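Local coordinates for YfdX protein (PDB 6A02), which has a dual role in the antibiotic stress response and virulence of Salmonella Typhi, by a molecular mechanism that the structure alone does not show, at the interface of chains A and B and the interface of chains A and C. Coordinates in Å, arbitrary orientation; residue numbers count along the deposited sequence, not the author numbering. Chains: chain A/B/C, YfdX protein.

Contact 1: the interface of chains A and B. Residues chain A 128, 171-173; chain B 69, 78, 170-171.
A:Ser173 and B:Val170 meet at the apolar centre, where two copies of the C-terminal strand 170-175 come together about a two-fold axis. The methylene of A:Ser173 faces one branch of the valine, CB lying 3.6 Å from B:Val170 CG1. That methyl stands anti to the carbonyl carbon of its own residue (chi1 -56°), which turns it toward the serine. To one side, the CD1 methyl closing the A:Ile128 side chain, on strand 125-135, comes within 3.6 Å of the phenol oxygen OH of B:Tyr78, the isoleucine reaching toward the phenol from the opposite side.

Near the axis the backbones of A:Val171 and B:Val171 are bridged by water. Their carbonyl oxygens come within 3.0 Å of each other (A:Val171 O to B:Val171 O), a close and unfavourable pair, since both can only accept. Waters 1 and 2 each contact both oxygens and may ease their mutual repulsion. Water 1 also meets the backbone N of A:Val171, while water 2 meets that of B:Val171 and sits 2.7 Å from the hydroxyl OG of A:Ser173.

At the polar rim, B:Lys69 reaches over from a loop, its chain nearly extended until it bends at the last torsion (chi4 75°). That bend directs the ammonium NZ to the backbone O of A:Ser173 in a 2.9 Å hydrogen bond, tilted 28° from the carbonyl plane. The same ammonium forms a long salt bridge with A:Asp172, whose carboxylate OD1 is 4.0 Å from NZ, the two side chains running antiparallel alongside each other. Water 3 connects the A:Ser173 carbonyl to the hydroxyl of B:Tyr78, so the A:Ser173 carbonyl is met by both the lysine and water 3.

Repeated with the chains exchanged, the patch appears to hold two C-terminal strands together through lysine and water, and probably helps join subunits in the tetramer of the deposited assembly.

Contact 2: the interface of chains A and C. Residues chain A 153-157; chain C 101, 105, 108.
The start of helix 155-167 of chain A, with the loop residues A:Gly153 and A:Lys154 leading into it, receives helix 94-109 of chain C. C:Asn105 is inserted at the first turn and uses both ends of its amide. Its oxygen OD1 accepts a hydrogen bond from the backbone N of A:Tyr156 at 2.7 Å, nearly straight at the hydrogen (167°), so the asparagine caps this helix start from the neighbouring subunit. The amide nitrogen ND2 donates to OE1 of A:Gln157 at 3.0 Å, in the carbonyl plane and on a lone pair. The two amides lie nearly coplanar, 15° apart, although their side chains cross at about a right angle; the bend of A:Gln157 at chi2 (93°) brings its amide round to the asparagine. Together the two bonds should fix which way the C:Asn105 amide is turned.

Apolar groups flank the polar pair. C:Ile101 puts its CD1 methyl over one face of the A:Tyr156 ring, toward the rim, 3.9 Å from CD2, while its CG2 branch packs against the tyrosine CB at 3.8 Å. On the other flank, C:Met108 turns at chi3 and sets its methyl CE 3.9 Å from CB of A:Tyr155.

The site thus joins the beginning of the last helix of one chain to the side of a mid-sequence helix of another, within the helical part of the fold.

Contact 1: the interface of chains A and B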
# COMPACT_ATOMS: atom_id res chain seq x y z
N ILE A 128 14.21 -7.85 6.70
CA ILE A 128 13.59 -6.73 7.41
C ILE A 128 12.29 -7.24 8.01
O ILE A 128 11.54 -7.97 7.36
CB ILE A 128 13.30 -5.57 6.43
CG1 ILE A 128 14.61 -4.89 6.01
CG2 ILE A 128 12.33 -4.56 7.04
CD1 ILE A 128 15.20 -4.03 7.08
N VAL A 171 3.56 1.07 10.07
CA VAL A 171 4.42 -0.10 9.89
C VAL A 171 5.84 0.33 10.19
O VAL A 171 6.42 1.14 9.46
CB VAL A 171 4.30 -0.68 8.48
CG1 VAL A 171 5.27 -1.87 8.32
CG2 VAL A 171 2.87 -1.12 8.19
N ASP A 172 6.39 -0.20 11.28
CA ASP A 172 7.79 -0.00 11.63
C ASP A 172 8.58 -1.13 10.97
O ASP A 172 8.47 -2.30 11.38
CB ASP A 172 7.96 -0.07 13.14
CG ASP A 172 9.35 0.34 13.61
OD1 ASP A 172 10.34 0.09 12.88
OD2 ASP A 172 9.46 0.92 14.71
N SER A 173 9.38 -0.80 9.97
CA SER A 173 10.22 -1.77 9.29
C SER A 173 11.63 -1.62 9.83
O SER A 173 12.23 -0.55 9.72
CB SER A 173 10.20 -1.52 7.78
OG SER A 173 8.88 -1.67 7.26
N LYS B 69 18.35 4.97 12.61
CA LYS B 69 17.77 3.78 12.01
C LYS B 69 18.86 2.91 11.42
O LYS B 69 19.57 3.33 10.51
CB LYS B 69 16.75 4.15 10.93
CG LYS B 69 15.94 2.95 10.51
CD LYS B 69 14.83 3.32 9.57
CE LYS B 69 13.85 2.17 9.46
NZ LYS B 69 12.97 2.04 10.67
N TYR B 78 20.18 4.51 6.06
CA TYR B 78 18.96 4.95 5.40
C TYR B 78 19.01 6.45 5.14
O TYR B 78 19.44 7.23 5.99
CB TYR B 78 17.76 4.68 6.30
CG TYR B 78 17.25 3.27 6.23
CD1 TYR B 78 16.52 2.83 5.13
CD2 TYR B 78 17.47 2.37 7.28
CE1 TYR B 78 16.04 1.54 5.04
CE2 TYR B 78 16.97 1.07 7.22
CZ TYR B 78 16.27 0.66 6.09
OH TYR B 78 15.79 -0.63 6.02
N VAL B 170 11.22 1.83 2.90
CA VAL B 170 10.46 1.70 4.13
C VAL B 170 9.86 3.06 4.47
O VAL B 170 10.30 4.10 3.98
CB VAL B 170 11.30 1.18 5.32
CG1 VAL B 170 11.94 -0.16 4.97
CG2 VAL B 170 12.35 2.20 5.72
N VAL B 171 8.82 3.04 5.29
CA VAL B 171 8.15 4.27 5.71
C VAL B 171 8.20 4.33 7.22
O VAL B 171 7.57 3.50 7.90
CB VAL B 171 6.71 4.34 5.19
CG1 VAL B 171 6.03 5.62 5.70
CG2 VAL B 171 6.68 4.30 3.67
O HOH W 1 4.53 3.37 8.38
O HOH W 2 7.58 0.66 6.65
O HOH W 3 14.62 -1.19 8.29

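Contact 2: the interface of chains A and C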
# COMPACT_ATOMS: atom_id res chain seq x y z
N GLY A 153 -27.49 7.82 15.13
CA GLY A 153 -27.87 7.87 13.73
C GLY A 153 -26.90 8.61 12.83
O GLY A 153 -27.24 8.84 11.67
N LYS A 154 -25.72 8.99 13.34
CA LYS A 154 -24.74 9.75 12.55
C LYS A 154 -23.73 8.80 11.90
O LYS A 154 -22.55 8.74 12.26
CB LYS A 154 -24.05 10.79 13.44
CG LYS A 154 -24.99 11.88 13.94
CD LYS A 154 -24.27 12.88 14.83
CE LYS A 154 -25.22 13.94 15.36
NZ LYS A 154 -24.82 14.37 16.72
N TYR A 155 -24.24 8.05 10.92
CA TYR A 155 -23.50 6.92 10.37
C TYR A 155 -22.30 7.37 9.56
O TYR A 155 -21.21 6.79 9.70
CB TYR A 155 -24.43 6.03 9.55
CG TYR A 155 -25.59 5.50 10.35
CD1 TYR A 155 -25.38 4.61 11.39
CD2 TYR A 155 -26.89 5.90 10.07
CE1 TYR A 155 -26.45 4.12 12.13
CE2 TYR A 155 -27.95 5.42 10.81
CZ TYR A 155 -27.72 4.53 11.83
OH TYR A 155 -28.78 4.04 12.58
N TYR A 156 -22.46 8.37 8.70
CA TYR A 156 -21.32 8.85 7.93
C TYR A 156 -20.19 9.32 8.84
O TYR A 156 -19.01 9.02 8.60
CB TYR A 156 -21.74 9.99 7.00
CG TYR A 156 -20.67 10.32 5.99
CD1 TYR A 156 -20.52 9.54 4.85
CD2 TYR A 156 -19.80 11.38 6.18
CE1 TYR A 156 -19.53 9.82 3.91
CE2 TYR A 156 -18.80 11.66 5.25
CZ TYR A 156 -18.67 10.88 4.13
OH TYR A 156 -17.70 11.14 3.19
N GLN A 157 -20.55 10.04 9.90
CA GLN A 157 -19.54 10.53 10.84
C GLN A 157 -18.86 9.37 11.56
O GLN A 157 -17.65 9.41 11.82
CB GLN A 157 -20.19 11.48 11.84
CG GLN A 157 -20.79 12.74 11.21
CD GLN A 157 -22.27 12.61 10.86
OE1 GLN A 157 -22.73 11.58 10.37
NE2 GLN A 157 -23.02 13.68 11.12
N ILE C 101 -25.43 15.44 4.39
CA ILE C 101 -24.97 14.25 5.10
C ILE C 101 -26.09 13.68 5.97
O ILE C 101 -26.25 12.45 6.07
CB ILE C 101 -23.69 14.55 5.90
CG1 ILE C 101 -22.50 14.74 4.96
CG2 ILE C 101 -23.40 13.43 6.89
CD1 ILE C 101 -22.23 13.54 4.06
N ASN C 105 -27.46 9.81 5.95
CA ASN C 105 -27.57 8.95 7.13
C ASN C 105 -28.94 8.27 7.21
O ASN C 105 -29.04 7.11 7.63
CB ASN C 105 -27.28 9.77 8.39
CG ASN C 105 -25.80 10.03 8.57
OD1 ASN C 105 -24.97 9.25 8.10
ND2 ASN C 105 -25.46 11.11 9.27
N MET C 108 -28.92 5.23 4.82
CA MET C 108 -28.20 4.10 5.40
C MET C 108 -29.03 3.40 6.47
O MET C 108 -29.11 2.17 6.50
CB MET C 108 -26.85 4.55 5.97
CG MET C 108 -25.81 4.74 4.89
SD MET C 108 -24.19 5.22 5.52
CE MET C 108 -24.45 6.98 5.71

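Contact 1 and contact 2 lie about 37 Å apart, measured between the centres of their C-alpha atoms, and share no residue. In chain A they are nevertheless close in sequence: helix 155-167, whose start forms contact 2, leads directly to strand 170-175, which forms contact 1. In these patches chain A meets chain B largely through strand residues and chain C through a helix start and the loop before it. Two different two-fold interfaces could together build a set of four, as in the deposited assembly, although the coordinates alone do not prove that this tetramer forms in the cell.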